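Local atomic coordinates of malate synthase (Haloferax volcanii, PDB entry 3OYZ), a protein that catalyses the magnesium-dependent condensation of acetyl-CoA with glyoxylate to malyl-CoA and its hydrolysis to malate and CoA in the glyoxylate cycle. Residues R32-L37 and D44-D49; A227-Y232 and T246-K251; D233-V238 and P261-E266. All coordinates share one frame; numbering follows the deposited sequence. Where two conformers were deposited one is given.

Interaction 1 (R32-L37 and D44-D49); sequences RRAAGL and DVWVPD. With ACO (acetyl coenzyme *a), chain B.
In the first beta-alpha-beta unit of the TIM barrel, where helix 29-36 packs back onto the sheet beside the acetyl-CoA pocket, A34 and A35 meet the indole of W46 on strand 45-49. Both methyls approach over one face of the ring system, near different rims. A34 CB stands near the NE1-CE2-CZ2 rim, 3.6 Å from W46 NE1 and 3.7 Å from W46 CZ2, while A35 CB stands near the CH2-CZ3 rim, 4.0 Å from W46 CH2. On the same face A35 N stands 4.0 Å above the W46 ring plane, offset toward the rim. Over the opposite face lies P48 CD from the same strand, so the indole is sandwiched between the helix and the proline. The ring reaches the helix with CG anti to the backbone N (chi1 176°). With no hydrogen bond crossing between the two segments, the join is close apolar packing; consistent with the small alanine side chains, the ring lies close to the helix backbone. The one polar atom of the buried ring, NE1, is hydrogen-bonded to S17 OG on the neighbouring strand 13-18; S17 also hydrogen-bonds acetyl-CoA.

The helix itself borders the cofactor. A34 CB is 3.8 Å from C2A of the adenine, and the extended R33 chain places its guanidinium with O7A of the 3'-phosphate over one face, 2.8 Å from NH1. Three residues on from W46, D49 OD2 lies 3.7 Å from C3P of the pantetheine arm and forms a salt bridge with R84, which binds acetyl-CoA and glyoxylate. Helix-on-strand packing of this kind, here with acetyl-CoA bound beside the helix, is typical of a TIM-barrel beta-alpha-beta unit.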
loop_
_atom_site.group_PDB
_atom_site.type_symbol
_atom_site.label_atom_id
_atom_site.label_comp_id
_atom_site.label_asym_id
_atom_site.label_seq_id
_atom_site.Cartn_x
_atom_site.Cartn_y
_atom_site.Cartn_z
ATOM N N ARG A 32 -19.780 0.130 -34.675
ATOM C CA ARG A 32 -19.457 -0.304 -36.054
ATOM C C ARG A 32 -18.077 0.182 -36.405
ATOM O O ARG A 32 -17.293 -0.543 -36.962
ATOM C CB ARG A 32 -20.488 0.191 -37.092
ATOM C CG ARG A 32 -21.918 -0.199 -36.754
ATOM C CD ARG A 32 -22.816 -0.327 -38.007
ATOM N NE ARG A 32 -24.201 -0.096 -37.636
ATOM C CZ ARG A 32 -25.049 -1.088 -37.437
ATOM N NH1 ARG A 32 -24.699 -2.334 -37.711
ATOM N NH2 ARG A 32 -26.271 -0.784 -37.086
ATOM N N ARG A 33 -17.747 1.402 -36.015
ATOM C CA ARG A 33 -16.416 1.923 -36.309
ATOM C C ARG A 33 -15.330 1.213 -35.501
ATOM O O ARG A 33 -14.311 0.786 -36.056
ATOM C CB ARG A 33 -16.450 3.424 -35.998
ATOM C CG ARG A 33 -15.064 4.026 -35.905
ATOM C CD ARG A 33 -14.952 5.481 -35.450
ATOM N NE ARG A 33 -13.717 6.067 -35.977
ATOM C CZ ARG A 33 -13.650 6.779 -37.102
ATOM N NH1 ARG A 33 -14.738 7.009 -37.835
ATOM N NH2 ARG A 33 -12.492 7.290 -37.494
ATOM N N ALA A 34 -15.541 1.023 -34.192
ATOM C CA ALA A 34 -14.513 0.406 -33.335
ATOM C C ALA A 34 -14.325 -1.020 -33.791
ATOM O O ALA A 34 -13.213 -1.534 -33.828
ATOM C CB ALA A 34 -14.953 0.476 -31.842
ATOM N N ALA A 35 -15.406 -1.641 -34.260
ATOM C CA ALA A 35 -15.264 -2.990 -34.796
ATOM C C ALA A 35 -14.442 -3.142 -36.051
ATOM O O ALA A 35 -14.024 -4.270 -36.320
ATOM C CB ALA A 35 -16.587 -3.641 -35.020
ATOM N N GLY A 36 -14.215 -2.041 -36.788
ATOM C CA GLY A 36 -13.375 -2.090 -38.009
ATOM C C GLY A 36 -11.911 -1.753 -37.802
ATOM O O GLY A 36 -11.067 -1.974 -38.687
ATOM N N LEU A 37 -11.552 -1.339 -36.579
ATOM C CA LEU A 37 -10.154 -1.017 -36.273
ATOM C C LEU A 37 -9.219 -2.204 -36.456
ATOM O O LEU A 37 -9.631 -3.320 -36.155
ATOM C CB LEU A 37 -10.088 -0.469 -34.846
ATOM C CG LEU A 37 -10.757 0.866 -34.533
ATOM C CD1 LEU A 37 -10.694 1.186 -33.021
ATOM C CD2 LEU A 37 -10.087 2.012 -35.328
ATOM N N ASP A 44 -6.187 -4.957 -27.754
ATOM C CA ASP A 44 -6.186 -6.377 -27.366
ATOM C C ASP A 44 -7.561 -6.824 -26.852
ATOM O O ASP A 44 -8.009 -7.944 -27.081
ATOM C CB ASP A 44 -5.123 -6.586 -26.283
ATOM C CG ASP A 44 -3.740 -6.496 -26.831
ATOM O OD1 ASP A 44 -3.567 -6.855 -28.028
ATOM O OD2 ASP A 44 -2.830 -6.073 -26.081
ATOM N N VAL A 45 -8.290 -5.946 -26.190
ATOM C CA VAL A 45 -9.593 -6.311 -25.615
ATOM C C VAL A 45 -10.489 -5.163 -25.921
ATOM O O VAL A 45 -10.226 -4.023 -25.574
ATOM C CB VAL A 45 -9.547 -6.616 -24.029
ATOM C CG1 VAL A 45 -10.926 -6.651 -23.507
ATOM C CG2 VAL A 45 -9.035 -7.986 -23.845
ATOM N N TRP A 46 -11.606 -5.475 -26.569
ATOM C CA TRP A 46 -12.519 -4.432 -26.916
ATOM C C TRP A 46 -13.782 -4.620 -26.098
ATOM O O TRP A 46 -14.300 -5.719 -26.032
ATOM C CB TRP A 46 -12.858 -4.533 -28.439
ATOM C CG TRP A 46 -13.896 -3.496 -28.812
ATOM C CD1 TRP A 46 -13.962 -2.203 -28.380
ATOM C CD2 TRP A 46 -15.037 -3.688 -29.655
ATOM N NE1 TRP A 46 -15.079 -1.581 -28.900
ATOM C CE2 TRP A 46 -15.769 -2.492 -29.651
ATOM C CE3 TRP A 46 -15.503 -4.774 -30.434
ATOM C CZ2 TRP A 46 -16.917 -2.296 -30.462
ATOM C CZ3 TRP A 46 -16.726 -4.618 -31.143
ATOM C CH2 TRP A 46 -17.395 -3.383 -31.155
ATOM N N VAL A 47 -14.279 -3.562 -25.492
ATOM C CA VAL A 47 -15.418 -3.646 -24.580
ATOM C C VAL A 47 -16.611 -2.817 -25.049
ATOM O O VAL A 47 -16.740 -1.631 -24.723
ATOM C CB VAL A 47 -14.919 -3.180 -23.158
ATOM C CG1 VAL A 47 -15.994 -3.366 -22.106
ATOM C CG2 VAL A 47 -13.692 -4.012 -22.817
ATOM N N PRO A 48 -17.542 -3.442 -25.791
ATOM C CA PRO A 48 -18.743 -2.643 -25.959
ATOM C C PRO A 48 -19.411 -2.396 -24.614
ATOM O O PRO A 48 -19.821 -3.349 -23.951
ATOM C CB PRO A 48 -19.662 -3.586 -26.739
ATOM C CG PRO A 48 -18.742 -4.429 -27.597
ATOM C CD PRO A 48 -17.501 -4.628 -26.686
ATOM N N ASP A 49 -19.628 -1.151 -24.273
ATOM C CA ASP A 49 -19.990 -0.777 -22.933
ATOM C C ASP A 49 -21.404 -0.381 -22.725
ATOM O O ASP A 49 -21.674 0.802 -22.793
ATOM C CB ASP A 49 -19.041 0.317 -22.470
ATOM C CG ASP A 49 -19.134 0.611 -20.997
ATOM O OD1 ASP A 49 -19.860 -0.102 -20.291
ATOM O OD2 ASP A 49 -18.537 1.626 -20.578
HETATM N N1A ACO B . -15.424 4.024 -29.474
HETATM C C2A ACO B . -15.633 4.103 -30.803
HETATM N N3A ACO B . -15.337 5.224 -31.483
HETATM C C4A ACO B . -14.839 6.340 -30.891
HETATM C C5A ACO B . -14.596 6.280 -29.433
HETATM C C6A ACO B . -14.959 5.043 -28.717
HETATM N N6A ACO B . -14.766 5.049 -27.371
HETATM N N7A ACO B . -14.112 7.470 -29.054
HETATM C C8A ACO B . -14.064 8.244 -30.164
HETATM N N9A ACO B . -14.443 7.565 -31.254
HETATM C C1B ACO B . -14.464 8.152 -32.633
HETATM C C2B ACO B . -14.937 9.595 -32.517
HETATM O O2B ACO B . -16.364 9.614 -32.535
HETATM C C3B ACO B . -14.287 10.264 -33.712
HETATM O O3B ACO B . -15.121 9.844 -34.796
HETATM P P3B ACO B . -15.298 10.614 -36.241
HETATM O O7A ACO B . -14.431 9.704 -37.097
HETATM O O8A ACO B . -14.775 11.994 -35.899
HETATM O O9A ACO B . -16.777 10.619 -36.560
HETATM C C4B ACO B . -12.946 9.553 -33.783
HETATM O O4B ACO B . -13.160 8.245 -33.235
HETATM C C5B ACO B . -11.892 10.247 -32.928
HETATM O O5B ACO B . -12.550 10.698 -31.743
HETATM P P1A ACO B . -11.864 11.726 -30.719
HETATM O O1A ACO B . -11.674 13.110 -31.252
HETATM O O2A ACO B . -10.589 11.043 -30.320
HETATM O O3A ACO B . -12.768 11.877 -29.406
HETATM P P2A ACO B . -14.132 12.718 -29.397
HETATM O O4A ACO B . -14.715 12.231 -30.684
HETATM O O5A ACO B . -13.801 14.105 -28.887
HETATM O O6A ACO B . -15.033 12.128 -28.177
HETATM C CBP ACO B . -15.477 10.969 -26.054
HETATM C CCP ACO B . -14.583 11.947 -26.826
HETATM C CDP ACO B . -16.919 11.471 -26.005
HETATM C CEP ACO B . -14.958 10.934 -24.622
HETATM C CAP ACO B . -15.515 9.573 -26.689
HETATM O OAP ACO B . -14.152 9.262 -26.944
HETATM C C9P ACO B . -16.089 8.494 -25.794
HETATM O O9P ACO B . -17.302 8.467 -25.561
HETATM N N8P ACO B . -15.210 7.624 -25.267
HETATM C C7P ACO B . -15.696 6.551 -24.409
HETATM C C6P ACO B . -16.128 7.028 -23.014
HETATM C C5P ACO B . -16.328 5.759 -22.205
HETATM O O5P ACO B . -16.122 4.664 -22.726
HETATM N N4P ACO B . -16.670 5.938 -20.930
HETATM C C3P ACO B . -16.867 4.865 -19.972
HETATM C C2P ACO B . -15.553 4.160 -19.626
HETATM S S1P ACO B . -15.016 5.154 -18.264
HETATM C C ACO B . -15.844 4.700 -16.870
HETATM O O ACO B . -16.866 4.041 -16.879
HETATM C CH3 ACO B . -15.289 5.199 -15.571
#

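Interaction 2 (A227-Y232 and T246-K251); sequences AVDGPY and TDNQAK. With PYR (pyruvic acid), chain C.
D229 and N248 meet through a single hydrogen bond, from N248 ND2 to D229 OD2 at 3.1 Å. Its geometry is far from straight, with an N-H...O angle of 139°. The amide nitrogen comes to the anti side of OD2, 29° out of the carboxylate plane, and the two flat groups stand almost perpendicular to one another. Close approach is not confined to the bond: N248 ND2 also lies 3.3 Å from D229 CB, so the amide rests against the root of the aspartate side chain as well as its end. The carboxylate is turned toward the helix by its first torsion (CG anti to the backbone N, chi1 -159°).

A second shell of partners fixes both groups. D229 OD1 accepts the backbone N-H of G230 at 2.8 Å, from above the carboxylate plane, which ties the carboxylate to the backbone of the next residue. D229 OD2 also forms a salt bridge with R244, and N248 OD1 accepts from R213 of helix 210-223, so one arginine probably balances the buried carboxylate while the other satisfies the amide oxygen. D247, next to N248, is bridged to R213 too.

Farther along the chain the loop enters the active site. P231 lines the pyruvate pocket, its CD 3.3 Å from the methyl carbon CB of pyruvate, and it also touches acetyl-CoA. Elsewhere on 246-251, T246, Q249 and A250 pack against a second subunit, with Q249 on M200 of that copy. The D229-N248 pair lies within the beta-alpha-beta unit of strand 226-229, helix 238-249 and strand 255-258, and the substrate-lining loop that follows strand 226-229 is typical of the TIM barrel.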
loop_
_atom_site.group_PDB
_atom_site.type_symbol
_atom_site.label_atom_id
_atom_site.label_comp_id
_atom_site.label_asym_id
_atom_site.label_seq_id
_atom_site.Cartn_x
_atom_site.Cartn_y
_atom_site.Cartn_z
ATOM N N ALA A 227 -3.881 -7.869 -14.671
ATOM C CA ALA A 227 -4.238 -6.593 -14.039
ATOM C C ALA A 227 -4.227 -5.520 -15.134
ATOM O O ALA A 227 -3.289 -5.521 -15.928
ATOM C CB ALA A 227 -3.197 -6.184 -12.971
ATOM N N VAL A 228 -5.223 -4.634 -15.184
ATOM C CA VAL A 228 -5.368 -3.527 -16.140
ATOM C C VAL A 228 -5.725 -2.298 -15.316
ATOM O O VAL A 228 -6.591 -2.326 -14.460
ATOM C CB VAL A 228 -6.570 -3.818 -17.147
ATOM C CG1 VAL A 228 -6.847 -2.675 -18.145
ATOM C CG2 VAL A 228 -6.364 -5.177 -17.870
ATOM N N ASP A 229 -5.127 -1.152 -15.609
ATOM C CA ASP A 229 -5.496 0.128 -15.036
ATOM C C ASP A 229 -6.774 0.739 -15.635
ATOM O O ASP A 229 -7.201 0.381 -16.768
ATOM C CB ASP A 229 -4.309 1.099 -15.053
ATOM C CG ASP A 229 -4.481 2.238 -14.032
ATOM O OD1 ASP A 229 -5.237 2.094 -13.040
ATOM O OD2 ASP A 229 -3.865 3.304 -14.203
ATOM N N GLY A 230 -7.309 1.720 -14.900
ATOM C CA GLY A 230 -8.600 2.304 -15.180
ATOM C C GLY A 230 -8.385 3.481 -16.118
ATOM O O GLY A 230 -7.274 3.690 -16.605
ATOM N N PRO A 231 -9.448 4.270 -16.319
ATOM C CA PRO A 231 -9.400 5.248 -17.414
ATOM C C PRO A 231 -8.578 6.497 -17.094
ATOM O O PRO A 231 -8.482 6.964 -15.951
ATOM C CB PRO A 231 -10.864 5.556 -17.671
ATOM C CG PRO A 231 -11.507 5.272 -16.351
ATOM C CD PRO A 231 -10.831 4.008 -15.893
ATOM N N TYR A 232 -7.876 6.971 -18.113
ATOM C CA TYR A 232 -7.088 8.184 -17.960
ATOM C C TYR A 232 -7.921 9.267 -18.666
ATOM O O TYR A 232 -7.923 9.331 -19.917
ATOM C CB TYR A 232 -5.734 7.952 -18.619
ATOM C CG TYR A 232 -4.830 9.134 -18.380
ATOM C CD1 TYR A 232 -4.043 9.195 -17.230
ATOM C CD2 TYR A 232 -4.757 10.193 -19.312
ATOM C CE1 TYR A 232 -3.261 10.291 -16.967
ATOM C CE2 TYR A 232 -3.928 11.300 -19.092
ATOM C CZ TYR A 232 -3.172 11.312 -17.920
ATOM O OH TYR A 232 -2.381 12.373 -17.592
ATOM N N THR A 246 3.906 4.140 -17.846
ATOM C CA THR A 246 5.221 3.792 -17.330
ATOM C C THR A 246 5.158 3.547 -15.830
ATOM O O THR A 246 5.758 2.580 -15.385
ATOM C CB THR A 246 6.233 4.905 -17.607
ATOM O OG1 THR A 246 6.365 5.025 -19.024
ATOM C CG2 THR A 246 7.551 4.538 -16.990
ATOM N N ASP A 247 4.484 4.419 -15.083
ATOM C CA ASP A 247 4.292 4.180 -13.644
ATOM C C ASP A 247 3.563 2.840 -13.352
ATOM O O ASP A 247 4.032 2.065 -12.534
ATOM C CB ASP A 247 3.489 5.339 -13.067
ATOM C CG ASP A 247 3.654 5.449 -11.559
ATOM O OD1 ASP A 247 4.730 5.901 -11.121
ATOM O OD2 ASP A 247 2.758 5.066 -10.778
ATOM N N ASN A 248 2.487 2.528 -14.075
ATOM C CA ASN A 248 1.807 1.225 -14.022
ATOM C C ASN A 248 2.688 0.034 -14.290
ATOM O O ASN A 248 2.669 -0.900 -13.496
ATOM C CB ASN A 248 0.622 1.102 -14.999
ATOM C CG ASN A 248 -0.451 2.097 -14.716
ATOM O OD1 ASN A 248 -0.518 2.714 -13.617
ATOM N ND2 ASN A 248 -1.321 2.273 -15.703
ATOM N N GLN A 249 3.510 0.089 -15.334
ATOM C CA GLN A 249 4.337 -1.031 -15.769
ATOM C C GLN A 249 5.334 -1.313 -14.635
ATOM O O GLN A 249 5.757 -2.463 -14.449
ATOM C CB GLN A 249 5.038 -0.676 -17.108
ATOM C CG GLN A 249 4.031 -0.677 -18.311
ATOM C CD GLN A 249 4.479 0.225 -19.494
ATOM O OE1 GLN A 249 5.636 0.632 -19.557
ATOM N NE2 GLN A 249 3.579 0.519 -20.402
ATOM N N ALA A 250 5.736 -0.300 -13.895
ATOM C CA ALA A 250 6.688 -0.574 -12.791
ATOM C C ALA A 250 6.024 -1.250 -11.578
ATOM O O ALA A 250 6.739 -1.721 -10.688
ATOM C CB ALA A 250 7.416 0.677 -12.337
ATOM N N LYS A 251 4.688 -1.315 -11.579
ATOM C CA LYS A 251 3.894 -2.034 -10.565
ATOM C C LYS A 251 3.483 -3.399 -11.115
ATOM O O LYS A 251 2.851 -4.180 -10.422
ATOM C CB LYS A 251 2.611 -1.256 -10.217
ATOM C CG LYS A 251 2.854 0.168 -9.675
ATOM C CD LYS A 251 1.558 0.882 -9.330
ATOM C CE LYS A 251 1.749 2.069 -8.395
ATOM N NZ LYS A 251 3.046 2.792 -8.430
HETATM C C PYR C . -14.688 3.785 -13.362
HETATM O O PYR C . -15.615 3.813 -12.483
HETATM O OXT PYR C . -13.534 4.321 -13.181
HETATM C CA PYR C . -14.927 3.012 -14.498
HETATM O O3 PYR C . -16.048 2.360 -14.622
HETATM C CB PYR C . -13.872 2.861 -15.531
#

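Interaction 3 (D233-V238 and P261-E266); sequences DDIRDV and PGQVVE. With ACO (acetyl coenzyme *a), chain B.
Segment 233-238 is an irregular loop of the TIM barrel, with a type I turn from D234 to D237 leading into helix 238-249, and it passes over the first turns of helix 261-269, where I235 and Q263 have the nearest CA atoms at 7.4 Å. Q263 extends its amide toward the loop: NE2 comes within 3.7 Å of I235 CA, and its OE1 accepts from L259 N while NE2 donates to Y232 O. A water joins the two segments, accepting from Q263 NE2 at 3.1 Å and donating to I235 O, with a weaker bond to D237 O. Farther along, V238 CG1 rests 3.8 Å from E266 OE2, a carboxylate whose OE1 is paired with R242. D237 caps helix 238-249 at its N-cap position.

The loop also faces acetyl-CoA. I235 has CG1 between the backbone N and carbonyl carbon (chi1 49°), and its CD1 lies over the centre of the R236 guanidinium and 3.8 Å from ACO CCP. R236, whose NE is held by D384, turns its edge to the cofactor diphosphate: NH2 donates to ACO O5A at 2.9 Å, with an N-H...O angle of 165°.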
loop_
_atom_site.group_PDB
_atom_site.type_symbol
_atom_site.label_atom_id
_atom_site.label_comp_id
_atom_site.label_asym_id
_atom_site.label_seq_id
_atom_site.Cartn_x
_atom_site.Cartn_y
_atom_site.Cartn_z
ATOM N N ASP A 233 -8.729 9.987 -17.896
ATOM C CA ASP A 233 -9.849 10.717 -18.521
ATOM C C ASP A 233 -9.439 12.078 -19.106
ATOM O O ASP A 233 -10.245 12.686 -19.789
ATOM C CB ASP A 233 -11.087 10.876 -17.608
ATOM C CG ASP A 233 -10.736 11.382 -16.184
ATOM O OD1 ASP A 233 -9.591 11.825 -15.945
ATOM O OD2 ASP A 233 -11.592 11.316 -15.261
ATOM N N ASP A 234 -8.236 12.586 -18.837
ATOM C CA ASP A 234 -7.690 13.709 -19.638
ATOM C C ASP A 234 -7.268 13.242 -21.023
ATOM O O ASP A 234 -6.063 13.084 -21.268
ATOM C CB ASP A 234 -6.467 14.298 -18.930
ATOM C CG ASP A 234 -6.839 14.960 -17.607
ATOM O OD1 ASP A 234 -8.045 15.146 -17.361
ATOM O OD2 ASP A 234 -5.960 15.282 -16.776
ATOM N N ILE A 235 -8.250 12.918 -21.869
ATOM C CA ILE A 235 -8.037 12.132 -23.087
ATOM C C ILE A 235 -7.070 12.791 -24.072
ATOM O O ILE A 235 -6.467 12.106 -24.901
ATOM C CB ILE A 235 -9.357 11.805 -23.793
ATOM C CG1 ILE A 235 -10.192 13.088 -23.928
ATOM C CG2 ILE A 235 -10.222 10.874 -22.943
ATOM C CD1 ILE A 235 -11.521 12.875 -24.691
ATOM N N ARG A 236 -6.877 14.103 -23.994
ATOM C CA ARG A 236 -5.957 14.751 -24.964
ATOM C C ARG A 236 -4.502 14.804 -24.489
ATOM O O ARG A 236 -3.625 15.120 -25.293
ATOM C CB ARG A 236 -6.352 16.190 -25.321
ATOM C CG ARG A 236 -7.857 16.469 -25.477
ATOM C CD ARG A 236 -8.526 15.604 -26.538
ATOM N NE ARG A 236 -9.950 15.943 -26.568
ATOM C CZ ARG A 236 -10.889 15.307 -27.263
ATOM N NH1 ARG A 236 -10.596 14.225 -27.966
ATOM N NH2 ARG A 236 -12.147 15.723 -27.207
ATOM N N ASP A 237 -4.274 14.530 -23.197
ATOM C CA ASP A 237 -2.949 14.624 -22.575
ATOM C C ASP A 237 -2.150 13.378 -22.958
ATOM O O ASP A 237 -2.101 12.366 -22.233
ATOM C CB ASP A 237 -3.134 14.823 -21.057
ATOM C CG ASP A 237 -1.835 15.028 -20.306
ATOM O OD1 ASP A 237 -0.745 15.118 -20.907
ATOM O OD2 ASP A 237 -1.918 15.116 -19.063
ATOM N N VAL A 238 -1.498 13.450 -24.117
ATOM C CA VAL A 238 -0.677 12.334 -24.569
ATOM C C VAL A 238 0.483 12.032 -23.619
ATOM O O VAL A 238 0.816 10.868 -23.350
ATOM C CB VAL A 238 -0.132 12.581 -26.019
ATOM C CG1 VAL A 238 0.951 11.545 -26.408
ATOM C CG2 VAL A 238 -1.298 12.585 -26.996
ATOM N N PRO A 261 -9.736 6.234 -29.896
ATOM C CA PRO A 261 -8.852 5.432 -30.754
ATOM C C PRO A 261 -7.399 5.877 -30.626
ATOM O O PRO A 261 -6.473 5.077 -30.767
ATOM C CB PRO A 261 -9.434 5.667 -32.174
ATOM C CG PRO A 261 -10.928 5.830 -31.874
ATOM C CD PRO A 261 -10.949 6.711 -30.605
ATOM N N GLY A 262 -7.184 7.150 -30.324
ATOM C CA GLY A 262 -5.803 7.648 -30.124
ATOM C C GLY A 262 -5.129 7.044 -28.877
ATOM O O GLY A 262 -3.946 6.619 -28.926
ATOM N N GLN A 263 -5.904 6.891 -27.797
ATOM C CA GLN A 263 -5.355 6.160 -26.624
ATOM C C GLN A 263 -5.016 4.704 -26.940
ATOM O O GLN A 263 -3.950 4.201 -26.552
ATOM C CB GLN A 263 -6.221 6.337 -25.377
ATOM C CG GLN A 263 -6.115 7.725 -24.761
ATOM C CD GLN A 263 -6.868 7.806 -23.420
ATOM O OE1 GLN A 263 -7.760 7.010 -23.210
ATOM N NE2 GLN A 263 -6.608 8.797 -22.590
ATOM N N VAL A 264 -5.834 4.055 -27.760
ATOM C CA VAL A 264 -5.515 2.698 -28.166
ATOM C C VAL A 264 -4.103 2.576 -28.763
ATOM O O VAL A 264 -3.257 1.719 -28.408
ATOM C CB VAL A 264 -6.586 2.131 -29.122
ATOM C CG1 VAL A 264 -6.142 0.760 -29.564
ATOM C CG2 VAL A 264 -7.876 1.932 -28.377
ATOM N N VAL A 265 -3.816 3.488 -29.700
ATOM C CA VAL A 265 -2.526 3.404 -30.387
ATOM C C VAL A 265 -1.435 3.644 -29.365
ATOM O O VAL A 265 -0.465 2.915 -29.332
ATOM C CB VAL A 265 -2.359 4.458 -31.538
ATOM C CG1 VAL A 265 -0.901 4.390 -32.091
ATOM C CG2 VAL A 265 -3.391 4.198 -32.655
ATOM N N GLU A 266 -1.512 4.714 -28.584
ATOM C CA GLU A 266 -0.452 4.973 -27.583
ATOM C C GLU A 266 -0.233 3.796 -26.608
ATOM O O GLU A 266 0.880 3.318 -26.364
ATOM C CB GLU A 266 -0.830 6.213 -26.770
ATOM C CG GLU A 266 -0.648 7.503 -27.563
ATOM C CD GLU A 266 0.828 7.924 -27.705
ATOM O OE1 GLU A 266 1.661 7.612 -26.826
ATOM O OE2 GLU A 266 1.192 8.553 -28.716
HETATM N N1A ACO B . -15.424 4.024 -29.474
HETATM C C2A ACO B . -15.633 4.103 -30.803
HETATM N N3A ACO B . -15.337 5.224 -31.483
HETATM C C4A ACO B . -14.839 6.340 -30.891
HETATM C C5A ACO B . -14.596 6.280 -29.433
HETATM C C6A ACO B . -14.959 5.043 -28.717
HETATM N N6A ACO B . -14.766 5.049 -27.371
HETATM N N7A ACO B . -14.112 7.470 -29.054
HETATM C C8A ACO B . -14.064 8.244 -30.164
HETATM N N9A ACO B . -14.443 7.565 -31.254
HETATM C C1B ACO B . -14.464 8.152 -32.633
HETATM C C2B ACO B . -14.937 9.595 -32.517
HETATM O O2B ACO B . -16.364 9.614 -32.535
HETATM C C3B ACO B . -14.287 10.264 -33.712
HETATM O O3B ACO B . -15.121 9.844 -34.796
HETATM P P3B ACO B . -15.298 10.614 -36.241
HETATM O O7A ACO B . -14.431 9.704 -37.097
HETATM O O8A ACO B . -14.775 11.994 -35.899
HETATM O O9A ACO B . -16.777 10.619 -36.560
HETATM C C4B ACO B . -12.946 9.553 -33.783
HETATM O O4B ACO B . -13.160 8.245 -33.235
HETATM C C5B ACO B . -11.892 10.247 -32.928
HETATM O O5B ACO B . -12.550 10.698 -31.743
HETATM P P1A ACO B . -11.864 11.726 -30.719
HETATM O O1A ACO B . -11.674 13.110 -31.252
HETATM O O2A ACO B . -10.589 11.043 -30.320
HETATM O O3A ACO B . -12.768 11.877 -29.406
HETATM P P2A ACO B . -14.132 12.718 -29.397
HETATM O O4A ACO B . -14.715 12.231 -30.684
HETATM O O5A ACO B . -13.801 14.105 -28.887
HETATM O O6A ACO B . -15.033 12.128 -28.177
HETATM C CBP ACO B . -15.477 10.969 -26.054
HETATM C CCP ACO B . -14.583 11.947 -26.826
HETATM C CDP ACO B . -16.919 11.471 -26.005
HETATM C CEP ACO B . -14.958 10.934 -24.622
HETATM C CAP ACO B . -15.515 9.573 -26.689
HETATM O OAP ACO B . -14.152 9.262 -26.944
HETATM C C9P ACO B . -16.089 8.494 -25.794
HETATM O O9P ACO B . -17.302 8.467 -25.561
HETATM N N8P ACO B . -15.210 7.624 -25.267
HETATM C C7P ACO B . -15.696 6.551 -24.409
HETATM C C6P ACO B . -16.128 7.028 -23.014
HETATM C C5P ACO B . -16.328 5.759 -22.205
HETATM O O5P ACO B . -16.122 4.664 -22.726
HETATM N N4P ACO B . -16.670 5.938 -20.930
HETATM C C3P ACO B . -16.867 4.865 -19.972
HETATM C C2P ACO B . -15.553 4.160 -19.626
HETATM S S1P ACO B . -15.016 5.154 -18.264
HETATM C C ACO B . -15.844 4.700 -16.870
HETATM O O ACO B . -16.866 4.041 -16.879
HETATM C CH3 ACO B . -15.289 5.199 -15.571
HETATM O O HOH W 1 -4.266 10.691 -23.396
#

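How the interactions relate
All three contacts belong to the same barrel. Interactions 1 and 2 are buried and each joins a strand of the parallel sheet to the helix beside it, yet their centres lie 21 Å apart and their chemistry differs: apolar indole packing in the first, a polar pair backed by arginines in the second. Interaction 3 is only partly buried, joins a loop to a helix and leans on a water. Interactions 2 and 3 interleave along the chain and touch where Y232 OH probably hydrogen-bonds D237 OD2 at 3.1 Å. Acetyl-CoA is met by interaction 1 at the adenine, 3'-phosphate and pantetheine, by interaction 3 at the diphosphate and adenine, and by P231 of interaction 2 as well.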